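Local coordinates for 3-oxosteroid 1-dehydrogenase (Sterolibacterium denitrificans, PDB 7P18), which probably catalyses the FAD-dependent 1,2-desaturation of 3-oxosteroids, passing the electrons to an acceptor and yielding 3-oxo-Delta(1)-steroids, at residues A17-D28 / L216-L227; R392-L400 / Q406-Y417. All coordinates share one frame; numbering follows the deposited sequence.

Interaction 1 (A17-D28 / L216-L227); sequences AGAMLAAARAHD and LRHALLERKVPL
Arg223 lays its CB over one face of the His27 ring, a CH-pi contact with CB 3.5 Å from the ring centroid and 18° off the normal, while CG2 of Val225 meets the same ring obliquely. The Arg223 guanidinium, turned steeply against that ring, takes its partners at its edges. NH2 gives a fairly straight bond to the syn lone pair of Asp28 OD2 (2.9 Å), lying in the guanidinium plane, and NE reaches Asp28 OD1 at 2.9 Å on a more bent path, tilted from both planes. This side-on, two-nitrogen salt bridge is closed on the remaining nitrogen by Arg223 NH1 to Ala219 O (3.0 Å), one turn back in its own helix, so the rotation of the group is fixed from two directions. Tyr100 also bonds Asp28 OD2, and Asn104 O accepts from Arg223 NH2.

Toward the N-terminal end of helix 17-28 the side-chain packing is apolar. Met20 CG packs on Leu220 CD1 (3.8 Å), the two side chains crossing at about a right angle; Leu220 sends its other methyl, CD2, between Ala23 and Ala24, 3.8 Å from Ala23 CB. With CG anti to its carbonyl carbon (chi1 -70°), Leu216 places CD1 3.6 Å from Ala17 CB.

Lys224, at positive phi just beyond the helix, belongs to a Schellman motif, and the chain turns into strand 227-228 beside strand 33-36. Helix 17-28 follows the first strand of the Rossmann-type FAD fold, with Ala17 beside the FAD-binding Ser46; segment 216-222, the last part of helix 208-222, runs beside it with the two axes 28° apart, and helices 84-104 and 543-559 pack against Leu21.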
loop_
_atom_site.group_PDB
_atom_site.type_symbol
_atom_site.label_atom_id
_atom_site.label_comp_id
_atom_site.label_asym_id
_atom_site.label_seq_id
_atom_site.Cartn_x
_atom_site.Cartn_y
_atom_site.Cartn_z
ATOM N N ALA A 17 -5.298 9.090 3.760
ATOM C CA ALA A 17 -5.381 10.001 2.598
ATOM C C ALA A 17 -6.853 10.121 2.161
ATOM O O ALA A 17 -7.312 11.254 1.859
ATOM C CB ALA A 17 -4.494 9.479 1.507
ATOM N N GLY A 18 -7.571 9.007 2.079
ATOM C CA GLY A 18 -8.998 9.015 1.664
ATOM C C GLY A 18 -9.805 9.944 2.563
ATOM O O GLY A 18 -10.557 10.819 2.066
ATOM N N ALA A 19 -9.621 9.808 3.874
ATOM C CA ALA A 19 -10.344 10.608 4.889
ATOM C C ALA A 19 -10.012 12.089 4.735
ATOM O O ALA A 19 -10.959 12.890 4.736
ATOM C CB ALA A 19 -10.026 10.089 6.282
ATOM N N MET A 20 -8.737 12.454 4.618
ATOM C CA MET A 20 -8.337 13.869 4.568
ATOM C C MET A 20 -8.789 14.498 3.237
ATOM O O MET A 20 -9.232 15.687 3.242
ATOM C CB MET A 20 -6.828 13.999 4.805
ATOM C CG MET A 20 -6.411 13.622 6.269
ATOM S SD MET A 20 -4.729 14.257 6.695
ATOM C CE MET A 20 -3.706 13.042 5.876
ATOM N N LEU A 21 -8.702 13.744 2.126
ATOM C CA LEU A 21 -9.196 14.201 0.793
ATOM C C LEU A 21 -10.699 14.482 0.890
ATOM O O LEU A 21 -11.126 15.581 0.469
ATOM C CB LEU A 21 -8.886 13.147 -0.278
ATOM C CG LEU A 21 -9.106 13.547 -1.752
ATOM C CD1 LEU A 21 -10.576 13.519 -2.116
ATOM C CD2 LEU A 21 -8.527 14.901 -2.058
ATOM N N ALA A 22 -11.477 13.551 1.438
ATOM C CA ALA A 22 -12.937 13.704 1.583
ATOM C C ALA A 22 -13.208 14.972 2.402
ATOM O O ALA A 22 -14.123 15.745 2.032
ATOM C CB ALA A 22 -13.566 12.472 2.176
ATOM N N ALA A 23 -12.440 15.191 3.467
ATOM C CA ALA A 23 -12.587 16.358 4.366
ATOM C C ALA A 23 -12.352 17.659 3.583
ATOM O O ALA A 23 -13.188 18.606 3.705
ATOM C CB ALA A 23 -11.638 16.225 5.546
ATOM N N ALA A 24 -11.291 17.742 2.811
ATOM C CA ALA A 24 -10.943 18.957 2.047
ATOM C C ALA A 24 -12.042 19.209 1.008
ATOM O O ALA A 24 -12.461 20.385 0.811
ATOM C CB ALA A 24 -9.600 18.800 1.392
ATOM N N ARG A 25 -12.503 18.145 0.364
ATOM C CA ARG A 25 -13.493 18.265 -0.732
ATOM C C ARG A 25 -14.823 18.720 -0.132
ATOM O O ARG A 25 -15.451 19.609 -0.731
ATOM C CB ARG A 25 -13.626 16.969 -1.528
ATOM C CG ARG A 25 -14.689 17.037 -2.616
ATOM C CD ARG A 25 -14.309 18.012 -3.709
ATOM N NE ARG A 25 -15.291 17.979 -4.791
ATOM C CZ ARG A 25 -15.239 18.714 -5.893
ATOM N NH1 ARG A 25 -14.234 19.554 -6.126
ATOM N NH2 ARG A 25 -16.206 18.583 -6.779
ATOM N N ALA A 26 -15.259 18.112 0.967
ATOM C CA ALA A 26 -16.538 18.450 1.635
ATOM C C ALA A 26 -16.476 19.929 2.042
ATOM O O ALA A 26 -17.432 20.679 1.767
ATOM C CB ALA A 26 -16.771 17.541 2.796
ATOM N N HIS A 27 -15.348 20.356 2.607
ATOM C CA HIS A 27 -15.131 21.769 2.971
ATOM C C HIS A 27 -15.299 22.649 1.728
ATOM O O HIS A 27 -16.079 23.639 1.801
ATOM C CB HIS A 27 -13.762 21.973 3.596
ATOM C CG HIS A 27 -13.512 23.395 3.967
ATOM N ND1 HIS A 27 -12.970 24.295 3.081
ATOM C CD2 HIS A 27 -13.712 24.055 5.126
ATOM C CE1 HIS A 27 -12.842 25.458 3.691
ATOM N NE2 HIS A 27 -13.262 25.318 4.952
ATOM N N ASP A 28 -14.637 22.306 0.623
ATOM C CA ASP A 28 -14.625 23.157 -0.600
ATOM C C ASP A 28 -16.023 23.239 -1.193
ATOM O O ASP A 28 -16.242 24.204 -1.916
ATOM C CB ASP A 28 -13.597 22.701 -1.622
ATOM C CG ASP A 28 -12.177 23.027 -1.231
ATOM O OD1 ASP A 28 -12.000 23.802 -0.261
ATOM O OD2 ASP A 28 -11.269 22.518 -1.864
ATOM N N LEU A 216 -1.937 16.645 2.136
ATOM C CA LEU A 216 -3.382 16.650 2.483
ATOM C C LEU A 216 -3.554 17.334 3.844
ATOM O O LEU A 216 -4.543 18.091 4.033
ATOM C CB LEU A 216 -3.932 15.225 2.463
ATOM C CG LEU A 216 -4.023 14.594 1.065
ATOM C CD1 LEU A 216 -4.297 13.093 1.169
ATOM C CD2 LEU A 216 -5.127 15.273 0.257
ATOM N N ARG A 217 -2.608 17.136 4.763
ATOM C CA ARG A 217 -2.700 17.824 6.078
ATOM C C ARG A 217 -2.655 19.334 5.840
ATOM O O ARG A 217 -3.447 20.049 6.436
ATOM C CB ARG A 217 -1.606 17.375 7.044
ATOM C CG ARG A 217 -1.735 18.047 8.405
ATOM C CD ARG A 217 -2.896 17.493 9.171
ATOM N NE ARG A 217 -3.213 18.163 10.426
ATOM C CZ ARG A 217 -3.966 19.256 10.555
ATOM N NH1 ARG A 217 -4.459 19.881 9.499
ATOM N NH2 ARG A 217 -4.185 19.754 11.758
ATOM N N HIS A 218 -1.758 19.781 4.985
ATOM C CA HIS A 218 -1.574 21.208 4.629
ATOM C C HIS A 218 -2.871 21.775 4.041
ATOM O O HIS A 218 -3.286 22.845 4.458
ATOM C CB HIS A 218 -0.396 21.367 3.683
ATOM C CG HIS A 218 -0.170 22.790 3.298
ATOM N ND1 HIS A 218 0.403 23.717 4.172
ATOM C CD2 HIS A 218 -0.453 23.461 2.160
ATOM C CE1 HIS A 218 0.460 24.899 3.574
ATOM N NE2 HIS A 218 -0.073 24.765 2.348
ATOM N N ALA A 219 -3.530 21.044 3.140
ATOM C CA ALA A 219 -4.839 21.418 2.568
ATOM C C ALA A 219 -5.877 21.635 3.673
ATOM O O ALA A 219 -6.642 22.611 3.594
ATOM C CB ALA A 219 -5.319 20.364 1.583
ATOM N N LEU A 220 -5.909 20.783 4.690
ATOM C CA LEU A 220 -6.862 20.921 5.811
ATOM C C LEU A 220 -6.472 22.172 6.628
ATOM O O LEU A 220 -7.382 22.909 7.080
ATOM C CB LEU A 220 -6.868 19.649 6.647
ATOM C CG LEU A 220 -7.386 18.391 5.942
ATOM C CD1 LEU A 220 -7.493 17.237 6.935
ATOM C CD2 LEU A 220 -8.732 18.650 5.254
ATOM N N LEU A 221 -5.176 22.433 6.779
ATOM C CA LEU A 221 -4.685 23.593 7.572
ATOM C C LEU A 221 -5.139 24.883 6.899
ATOM O O LEU A 221 -5.708 25.710 7.579
ATOM C CB LEU A 221 -3.166 23.557 7.662
ATOM C CG LEU A 221 -2.585 22.761 8.814
ATOM C CD1 LEU A 221 -1.074 22.729 8.698
ATOM C CD2 LEU A 221 -3.019 23.348 10.153
ATOM N N GLU A 222 -4.914 25.012 5.595
ATOM C CA GLU A 222 -5.340 26.184 4.784
ATOM C C GLU A 222 -6.841 26.410 4.910
ATOM O O GLU A 222 -7.242 27.572 4.912
ATOM C CB GLU A 222 -4.959 25.993 3.324
ATOM C CG GLU A 222 -3.464 26.031 3.160
ATOM C CD GLU A 222 -3.004 26.491 1.795
ATOM O OE1 GLU A 222 -3.601 26.056 0.791
ATOM O OE2 GLU A 222 -2.060 27.306 1.758
ATOM N N ARG A 223 -7.643 25.351 5.002
ATOM C CA ARG A 223 -9.119 25.449 5.086
ATOM C C ARG A 223 -9.559 25.541 6.551
ATOM O O ARG A 223 -10.757 25.665 6.777
ATOM C CB ARG A 223 -9.768 24.238 4.398
ATOM C CG ARG A 223 -9.443 24.162 2.911
ATOM C CD ARG A 223 -9.604 22.776 2.320
ATOM N NE ARG A 223 -9.546 22.819 0.868
ATOM C CZ ARG A 223 -8.445 23.037 0.170
ATOM N NH1 ARG A 223 -7.275 23.193 0.768
ATOM N NH2 ARG A 223 -8.511 23.083 -1.148
ATOM N N LYS A 224 -8.625 25.412 7.504
ATOM C CA LYS A 224 -8.908 25.442 8.960
ATOM C C LYS A 224 -9.895 24.344 9.325
ATOM O O LYS A 224 -10.761 24.573 10.173
ATOM C CB LYS A 224 -9.470 26.808 9.365
ATOM C CG LYS A 224 -8.577 27.992 9.020
ATOM C CD LYS A 224 -9.213 29.320 9.405
ATOM C CE LYS A 224 -8.485 30.519 8.833
ATOM N NZ LYS A 224 -7.291 30.867 9.640
ATOM N N VAL A 225 -9.756 23.165 8.730
ATOM C CA VAL A 225 -10.613 22.013 9.076
ATOM C C VAL A 225 -9.987 21.378 10.302
ATOM O O VAL A 225 -8.810 21.008 10.243
ATOM C CB VAL A 225 -10.703 21.010 7.914
ATOM C CG1 VAL A 225 -11.354 19.716 8.347
ATOM C CG2 VAL A 225 -11.415 21.616 6.717
ATOM N N PRO A 226 -10.727 21.264 11.430
ATOM C CA PRO A 226 -10.154 20.681 12.639
ATOM C C PRO A 226 -9.871 19.190 12.451
ATOM O O PRO A 226 -10.668 18.488 11.825
ATOM C CB PRO A 226 -11.209 20.941 13.722
ATOM C CG PRO A 226 -12.513 21.124 12.940
ATOM C CD PRO A 226 -12.090 21.760 11.641
ATOM N N LEU A 227 -8.758 18.749 13.024
ATOM C CA LEU A 227 -8.365 17.333 13.094
ATOM C C LEU A 227 -8.025 16.996 14.551
ATOM O O LEU A 227 -7.020 17.484 15.029
ATOM C CB LEU A 227 -7.161 17.134 12.184
ATOM C CG LEU A 227 -6.851 15.674 11.836
ATOM C CD1 LEU A 227 -6.010 15.576 10.580
ATOM C CD2 LEU A 227 -6.146 14.957 12.973
#

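Interaction 2 (R392-L400 / Q406-Y417); sequences RYNYPMGPL and QPDRKAWLGKVY
Asp408 OD1 is gripped by two nitrogens of Arg392, NE and NH2, each 3.0 Å away. Both approach nearly along the C-O axis of the acceptor, and both bonds are bent, as a single oxygen seated between two donors requires. Carboxylate and guanidinium are nearly coplanar, 17° apart. The arginine chain turns at chi2 (74°), which brings its edge to the aspartate. Tyr487 and Arg419 hold the other oxygen, OD2, so the carboxylate is engaged at both ends and is probably kept ionised by the two arginines; Arg392 NH1 bonds Met401 O. The Gln406 amide stands at a steep 62° to the guanidinium, and its NE2 lies 3.6 Å from Leu400 CA.

Between these polar groups and the far end of the contact, the chain leaves helix 389-394 and makes a type II' beta turn from Met397 to Leu400, with Gly398 at positive phi. The turn and the 406-417 loop belong to an irregular connection between helix 389-394 and strand 418-420, laid against the antiparallel sheet through Met489 of strand 486-502, which touches Leu400.

Pro399 and Leu400 carry the apolar half. Pro399 CB comes to Trp412 CH2 at 3.8 Å, and its CG meets Val416 CG1 at 3.7 Å. Leu400 directs CD2 to the indole edge, 3.9 Å from Trp412 CE3, while its other methyl, CD1, lies over the rim of the Arg392 guanidinium. The indole itself is sandwiched: the Arg409 guanidinium lies over one face and Val416 CG2 over the other. Tyr417 OH donates to Arg409 O at 2.8 Å, from above the carbonyl plane.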
loop_
_atom_site.group_PDB
_atom_site.type_symbol
_atom_site.label_atom_id
_atom_site.label_comp_id
_atom_site.label_asym_id
_atom_site.label_seq_id
_atom_site.Cartn_x
_atom_site.Cartn_y
_atom_site.Cartn_z
ATOM N N ARG A 392 23.778 -10.410 -3.188
ATOM C CA ARG A 392 23.991 -9.726 -1.893
ATOM C C ARG A 392 24.780 -8.445 -2.097
ATOM O O ARG A 392 24.389 -7.410 -1.527
ATOM C CB ARG A 392 24.737 -10.615 -0.901
ATOM C CG ARG A 392 24.929 -9.971 0.464
ATOM C CD ARG A 392 23.656 -9.914 1.318
ATOM N NE ARG A 392 23.958 -9.135 2.510
ATOM C CZ ARG A 392 23.875 -7.805 2.607
ATOM N NH1 ARG A 392 23.361 -7.052 1.648
ATOM N NH2 ARG A 392 24.295 -7.224 3.705
ATOM N N TYR A 393 25.879 -8.536 -2.844
ATOM C CA TYR A 393 26.784 -7.377 -3.093
ATOM C C TYR A 393 26.044 -6.294 -3.891
ATOM O O TYR A 393 26.235 -5.092 -3.599
ATOM C CB TYR A 393 28.040 -7.823 -3.846
ATOM C CG TYR A 393 29.041 -6.720 -4.109
ATOM C CD1 TYR A 393 29.921 -6.287 -3.127
ATOM C CD2 TYR A 393 29.103 -6.110 -5.347
ATOM C CE1 TYR A 393 30.848 -5.288 -3.382
ATOM C CE2 TYR A 393 30.008 -5.097 -5.612
ATOM C CZ TYR A 393 30.893 -4.692 -4.628
ATOM O OH TYR A 393 31.781 -3.686 -4.874
ATOM N N ASN A 394 25.266 -6.705 -4.893
ATOM C CA ASN A 394 24.678 -5.780 -5.911
ATOM C C ASN A 394 23.362 -5.124 -5.471
ATOM O O ASN A 394 23.113 -3.977 -5.911
ATOM C CB ASN A 394 24.551 -6.472 -7.256
ATOM C CG ASN A 394 25.938 -6.574 -7.880
ATOM O OD1 ASN A 394 26.549 -7.626 -7.896
ATOM N ND2 ASN A 394 26.544 -5.439 -8.085
ATOM N N TYR A 395 22.533 -5.786 -4.663
ATOM C CA TYR A 395 21.078 -5.461 -4.614
ATOM C C TYR A 395 20.579 -5.299 -3.194
ATOM O O TYR A 395 21.085 -5.944 -2.291
ATOM C CB TYR A 395 20.281 -6.563 -5.302
ATOM C CG TYR A 395 20.625 -6.789 -6.749
ATOM C CD1 TYR A 395 20.710 -5.727 -7.638
ATOM C CD2 TYR A 395 20.817 -8.056 -7.241
ATOM C CE1 TYR A 395 20.981 -5.935 -8.984
ATOM C CE2 TYR A 395 21.121 -8.277 -8.576
ATOM C CZ TYR A 395 21.198 -7.209 -9.450
ATOM O OH TYR A 395 21.466 -7.433 -10.769
ATOM N N PRO A 396 19.547 -4.454 -2.984
ATOM C CA PRO A 396 18.872 -4.356 -1.694
ATOM C C PRO A 396 17.902 -5.534 -1.591
ATOM O O PRO A 396 17.580 -6.144 -2.601
ATOM C CB PRO A 396 18.155 -3.009 -1.765
ATOM C CG PRO A 396 17.816 -2.848 -3.203
ATOM C CD PRO A 396 18.898 -3.598 -3.988
ATOM N N MET A 397 17.461 -5.835 -0.369
ATOM C CA MET A 397 16.350 -6.790 -0.129
ATOM C C MET A 397 15.692 -6.425 1.207
ATOM O O MET A 397 16.207 -6.801 2.272
ATOM C CB MET A 397 16.838 -8.234 -0.138
ATOM C CG MET A 397 15.685 -9.258 -0.131
ATOM S SD MET A 397 14.506 -9.100 -1.488
ATOM C CE MET A 397 15.519 -9.520 -2.910
ATOM N N GLY A 398 14.605 -5.669 1.140
ATOM C CA GLY A 398 13.952 -5.074 2.313
ATOM C C GLY A 398 14.948 -4.315 3.162
ATOM O O GLY A 398 15.604 -3.397 2.660
ATOM N N PRO A 399 15.154 -4.693 4.449
ATOM C CA PRO A 399 16.101 -3.976 5.289
ATOM C C PRO A 399 17.575 -4.139 4.867
ATOM O O PRO A 399 18.350 -3.355 5.306
ATOM C CB PRO A 399 15.887 -4.590 6.682
ATOM C CG PRO A 399 15.420 -6.001 6.369
ATOM C CD PRO A 399 14.542 -5.848 5.148
ATOM N N LEU A 400 17.926 -5.117 4.041
ATOM C CA LEU A 400 19.334 -5.283 3.583
ATOM C C LEU A 400 19.604 -4.286 2.453
ATOM O O LEU A 400 18.892 -4.328 1.453
ATOM C CB LEU A 400 19.597 -6.687 3.058
ATOM C CG LEU A 400 19.566 -7.813 4.075
ATOM C CD1 LEU A 400 20.050 -9.091 3.407
ATOM C CD2 LEU A 400 20.443 -7.477 5.267
ATOM N N GLN A 406 26.881 -1.691 2.514
ATOM C CA GLN A 406 26.562 -2.100 3.920
ATOM C C GLN A 406 26.978 -3.554 4.112
ATOM O O GLN A 406 26.395 -4.448 3.517
ATOM C CB GLN A 406 25.068 -1.899 4.218
ATOM C CG GLN A 406 24.462 -2.862 5.245
ATOM C CD GLN A 406 22.987 -3.153 5.071
ATOM O OE1 GLN A 406 22.136 -2.280 5.227
ATOM N NE2 GLN A 406 22.643 -4.403 4.796
ATOM N N PRO A 407 27.984 -3.845 4.955
ATOM C CA PRO A 407 28.376 -5.230 5.225
ATOM C C PRO A 407 27.328 -5.928 6.101
ATOM O O PRO A 407 26.516 -5.251 6.655
ATOM C CB PRO A 407 29.703 -5.083 5.984
ATOM C CG PRO A 407 29.553 -3.749 6.692
ATOM C CD PRO A 407 28.763 -2.874 5.738
ATOM N N ASP A 408 27.373 -7.254 6.155
ATOM C CA ASP A 408 26.491 -8.110 6.980
ATOM C C ASP A 408 26.516 -7.632 8.436
ATOM O O ASP A 408 27.613 -7.383 8.972
ATOM C CB ASP A 408 26.890 -9.574 6.836
ATOM C CG ASP A 408 26.634 -10.157 5.464
ATOM O OD1 ASP A 408 25.979 -9.468 4.661
ATOM O OD2 ASP A 408 27.024 -11.319 5.237
ATOM N N ARG A 409 25.342 -7.447 9.048
ATOM C CA ARG A 409 25.240 -7.028 10.470
ATOM C C ARG A 409 25.188 -8.293 11.339
ATOM O O ARG A 409 24.309 -9.157 11.094
ATOM C CB ARG A 409 24.022 -6.113 10.632
ATOM C CG ARG A 409 23.954 -5.445 11.993
ATOM C CD ARG A 409 22.742 -4.553 12.224
ATOM N NE ARG A 409 22.439 -3.611 11.149
ATOM C CZ ARG A 409 21.554 -2.616 11.248
ATOM N NH1 ARG A 409 20.899 -2.413 12.385
ATOM N NH2 ARG A 409 21.340 -1.822 10.211
ATOM N N LYS A 410 26.077 -8.421 12.325
ATOM C CA LYS A 410 26.115 -9.592 13.250
ATOM C C LYS A 410 24.790 -9.763 13.978
ATOM O O LYS A 410 24.304 -10.912 14.080
ATOM C CB LYS A 410 27.148 -9.413 14.370
ATOM C CG LYS A 410 28.514 -10.017 14.161
ATOM C CD LYS A 410 29.386 -9.681 15.362
ATOM C CE LYS A 410 30.809 -10.177 15.244
ATOM N NZ LYS A 410 31.459 -10.131 16.575
ATOM N N ALA A 411 24.228 -8.666 14.498
ATOM C CA ALA A 411 22.965 -8.656 15.269
ATOM C C ALA A 411 21.809 -9.195 14.416
ATOM O O ALA A 411 20.769 -9.625 14.991
ATOM C CB ALA A 411 22.685 -7.264 15.779
ATOM N N TRP A 412 21.953 -9.192 13.091
ATOM C CA TRP A 412 20.876 -9.621 12.151
ATOM C C TRP A 412 21.027 -11.085 11.739
ATOM O O TRP A 412 20.081 -11.625 11.143
ATOM C CB TRP A 412 20.823 -8.685 10.938
ATOM C CG TRP A 412 19.994 -7.467 11.193
ATOM C CD1 TRP A 412 19.405 -7.080 12.361
ATOM C CD2 TRP A 412 19.751 -6.410 10.251
ATOM N NE1 TRP A 412 18.790 -5.874 12.198
ATOM C CE2 TRP A 412 18.989 -5.435 10.914
ATOM C CE3 TRP A 412 20.122 -6.206 8.914
ATOM C CZ2 TRP A 412 18.566 -4.267 10.270
ATOM C CZ3 TRP A 412 19.698 -5.065 8.276
ATOM C CH2 TRP A 412 18.923 -4.113 8.947
ATOM N N LEU A 413 22.165 -11.711 12.028
ATOM C CA LEU A 413 22.382 -13.126 11.638
ATOM C C LEU A 413 21.375 -14.020 12.376
ATOM O O LEU A 413 21.227 -13.871 13.579
ATOM C CB LEU A 413 23.833 -13.517 11.948
ATOM C CG LEU A 413 24.254 -14.898 11.478
ATOM C CD1 LEU A 413 24.305 -14.946 9.944
ATOM C CD2 LEU A 413 25.629 -15.249 12.086
ATOM N N GLY A 414 20.651 -14.858 11.637
ATOM C CA GLY A 414 19.576 -15.726 12.129
ATOM C C GLY A 414 18.324 -14.956 12.506
ATOM O O GLY A 414 17.380 -15.595 13.009
ATOM N N LYS A 415 18.274 -13.639 12.270
ATOM C CA LYS A 415 17.049 -12.831 12.563
ATOM C C LYS A 415 16.477 -12.216 11.266
ATOM O O LYS A 415 15.271 -12.428 10.988
ATOM C CB LYS A 415 17.381 -11.727 13.563
ATOM C CG LYS A 415 18.148 -12.169 14.805
ATOM C CD LYS A 415 17.383 -13.079 15.710
ATOM C CE LYS A 415 18.160 -13.408 16.975
ATOM N NZ LYS A 415 17.354 -14.305 17.825
ATOM N N VAL A 416 17.317 -11.516 10.500
ATOM C CA VAL A 416 16.926 -10.879 9.192
ATOM C C VAL A 416 17.445 -11.737 8.031
ATOM O O VAL A 416 16.790 -11.838 6.981
ATOM C CB VAL A 416 17.448 -9.443 9.137
ATOM C CG1 VAL A 416 17.281 -8.851 7.744
ATOM C CG2 VAL A 416 16.816 -8.564 10.189
ATOM N N TYR A 417 18.576 -12.425 8.194
ATOM C CA TYR A 417 19.114 -13.290 7.123
ATOM C C TYR A 417 19.873 -14.452 7.749
ATOM O O TYR A 417 20.402 -14.299 8.865
ATOM C CB TYR A 417 20.009 -12.475 6.168
ATOM C CG TYR A 417 21.276 -12.010 6.837
ATOM C CD1 TYR A 417 21.303 -10.868 7.610
ATOM C CD2 TYR A 417 22.417 -12.797 6.800
ATOM C CE1 TYR A 417 22.428 -10.501 8.329
ATOM C CE2 TYR A 417 23.559 -12.424 7.488
ATOM C CZ TYR A 417 23.566 -11.289 8.276
ATOM O OH TYR A 417 24.701 -10.929 8.981
#

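Overall arrangement
The two interactions lie on opposite sides of the chain's centre, their own centres about 41 Å apart and their nearest atoms about 24 Å apart, and they share no helix or strand. Interaction 1 is a largely buried helix-helix contact within the FAD-binding Rossmann-type region, joining segments 188 residues apart; small alanines and long aliphatic side chains fill it, and its salt bridge sits at the partly exposed end. Interaction 2 is partly buried and local in sequence, tying the end of helix 389-394 and the turn after it to the following loop beside the antiparallel sheet. There an arginine-aspartate pair recurs, but both nitrogens converge on one oxygen instead of two, and proline and tryptophan take the place of the alanine and leucine packing.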